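Local coordinates for putative lipoprotein (Campylobacter jejuni subsp. jejuni, PDB 2G5G), which binds heme as a cofacial pair, linked to its dimerization, and probably serves bacterial heme transport, at residues 42-47 against 241-246. Residues are numbered along the deposited sequence; the frame is centred on the assembly and turned at random.
Sequences ADVILL and KKIVVV
V44 to L47 and I243 to V246 run side by side as neighbouring parallel strands, their short axes 4.7 Å apart and 18° from parallel, inside the mixed sheet of this ChaN-family fold. Strand 214-220 flanks 44-47 on its other edge, and strand 260-264 flanks 243-246. V44 O accepts from V244 N, V244 O from L46 N, and L46 O from V246 N at 2.7 Å, the bonds alternating in direction as in a regular parallel pair.

I45, L47, V244 and V246 share one face; I45 and L47 reach helix 54-73 there. V244 sets CG1 between its own backbone N and carbonyl carbon (chi1 65°), which brings that methyl to I45 CG1 at 3.6 Å and tight against A42 CB at 3.3 Å. L46, I243 and V245, on the face they share with V44, meet helix 230-236. There the two branches of I243 part: CD1 lies alongside V44 CB, while CG2 meets L46 CD1 at 3.6 Å.

Just ahead of the strands, K242 O is gripped twice, by V44 N and by D43 N, the latter in the carbonyl plane on a lone pair. K241 stretches out, laying CD across V44 CG2 at 3.7 Å and delivering NZ to the carbonyls of L208 and H211; one water also links NZ to D43 O. D43 turns its carboxylate toward the backbone of K242, and a second water joins it to K242 NZ. The anti lone pair of D43 OD2 takes K242 N at 2.7 Å, N-H...O 168°.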
loop_
_atom_site.group_PDB
_atom_site.type_symbol
_atom_site.label_atom_id
_atom_site.label_comp_id
_atom_site.label_asym_id
_atom_site.label_seq_id
_atom_site.Cartn_x
_atom_site.Cartn_y
_atom_site.Cartn_z
ATOM N N ALA A 42 20.908 18.820 25.781
ATOM C CA ALA A 42 19.959 19.003 24.684
ATOM C C ALA A 42 18.543 19.053 25.210
ATOM O O ALA A 42 18.263 18.522 26.280
ATOM C CB ALA A 42 20.116 17.887 23.643
ATOM N N ASP A 43 17.652 19.717 24.468
ATOM C CA ASP A 43 16.212 19.664 24.759
ATOM C C ASP A 43 15.499 18.511 24.051
ATOM O O ASP A 43 14.493 17.987 24.551
ATOM C CB ASP A 43 15.531 21.007 24.376
ATOM C CG ASP A 43 16.182 22.183 25.071
ATOM O OD1 ASP A 43 16.112 22.194 26.303
ATOM O OD2 ASP A 43 16.817 23.036 24.411
ATOM N N VAL A 44 16.010 18.167 22.880
ATOM C CA VAL A 44 15.477 17.087 22.056
ATOM C C VAL A 44 16.641 16.165 21.657
ATOM O O VAL A 44 17.622 16.608 21.048
ATOM C CB VAL A 44 14.833 17.632 20.766
ATOM C CG1 VAL A 44 14.332 16.485 19.898
ATOM C CG2 VAL A 44 13.680 18.642 21.107
ATOM N N ILE A 45 16.509 14.897 21.967
ATOM C CA ILE A 45 17.536 13.929 21.614
ATOM C C ILE A 45 16.889 12.984 20.626
ATOM O O ILE A 45 15.910 12.314 20.955
ATOM C CB ILE A 45 18.053 13.135 22.858
ATOM C CG1 ILE A 45 18.743 14.076 23.845
ATOM C CG2 ILE A 45 19.037 12.030 22.422
ATOM C CD1 ILE A 45 18.627 13.635 25.315
ATOM N N LEU A 46 17.396 12.955 19.396
ATOM C CA LEU A 46 16.923 11.960 18.438
ATOM C C LEU A 46 17.822 10.724 18.421
ATOM O O LEU A 46 19.033 10.866 18.322
ATOM C CB LEU A 46 16.792 12.525 17.023
ATOM C CG LEU A 46 15.815 13.663 16.764
ATOM C CD1 LEU A 46 16.457 14.932 17.195
ATOM C CD2 LEU A 46 15.537 13.736 15.258
ATOM N N LEU A 47 17.217 9.539 18.531
ATOM C CA LEU A 47 17.945 8.250 18.575
ATOM C C LEU A 47 17.488 7.416 17.395
ATOM O O LEU A 47 16.319 6.957 17.348
ATOM C CB LEU A 47 17.601 7.483 19.853
ATOM C CG LEU A 47 18.677 6.736 20.646
ATOM C CD1 LEU A 47 18.089 5.638 21.530
ATOM C CD2 LEU A 47 19.987 6.316 19.929
ATOM N N LYS A 241 15.133 25.277 20.567
ATOM C CA LYS A 241 15.557 24.115 21.370
ATOM C C LYS A 241 16.894 23.609 20.900
ATOM O O LYS A 241 17.202 23.641 19.684
ATOM C CB LYS A 241 14.539 22.965 21.296
ATOM C CG LYS A 241 13.261 23.216 22.121
ATOM C CD LYS A 241 12.394 21.992 22.179
ATOM C CE LYS A 241 11.176 22.181 23.130
ATOM N NZ LYS A 241 10.419 20.869 23.056
ATOM N N LYS A 242 17.693 23.126 21.835
ATOM C CA LYS A 242 18.951 22.468 21.453
ATOM C C LYS A 242 18.648 21.045 21.038
ATOM O O LYS A 242 18.101 20.259 21.819
ATOM C CB LYS A 242 19.935 22.481 22.615
ATOM C CG LYS A 242 20.341 23.935 22.985
ATOM C CD LYS A 242 21.017 23.962 24.344
ATOM C CE LYS A 242 21.358 25.399 24.754
ATOM N NZ LYS A 242 20.099 26.238 24.880
ATOM N N ILE A 243 19.015 20.729 19.798
ATOM C CA ILE A 243 18.729 19.439 19.175
ATOM C C ILE A 243 20.023 18.622 19.046
ATOM O O ILE A 243 21.034 19.125 18.534
ATOM C CB ILE A 243 18.163 19.622 17.732
ATOM C CG1 ILE A 243 17.066 20.740 17.637
ATOM C CG2 ILE A 243 17.660 18.274 17.193
ATOM C CD1 ILE A 243 15.835 20.537 18.662
ATOM N N VAL A 244 19.977 17.347 19.422
ATOM C CA VAL A 244 21.135 16.448 19.254
ATOM C C VAL A 244 20.658 15.110 18.679
ATOM O O VAL A 244 19.597 14.580 19.066
ATOM C CB VAL A 244 21.969 16.239 20.561
ATOM C CG1 VAL A 244 21.132 15.521 21.639
ATOM C CG2 VAL A 244 23.243 15.460 20.258
ATOM N N VAL A 245 21.454 14.582 17.754
ATOM C CA VAL A 245 21.085 13.383 17.010
ATOM C C VAL A 245 22.134 12.317 17.245
ATOM O O VAL A 245 23.339 12.552 17.035
ATOM C CB VAL A 245 20.941 13.635 15.482
ATOM C CG1 VAL A 245 20.519 12.330 14.768
ATOM C CG2 VAL A 245 19.973 14.811 15.179
ATOM N N VAL A 246 21.672 11.169 17.718
ATOM C CA VAL A 246 22.539 10.022 17.967
ATOM C C VAL A 246 22.086 8.886 17.089
ATOM O O VAL A 246 20.930 8.434 17.182
ATOM C CB VAL A 246 22.488 9.543 19.426
ATOM C CG1 VAL A 246 23.430 8.286 19.621
ATOM C CG2 VAL A 246 22.920 10.654 20.384
HETATM O O HOH W 1 12.133 19.392 24.780
HETATM O O HOH W 2 17.789 25.168 25.484
#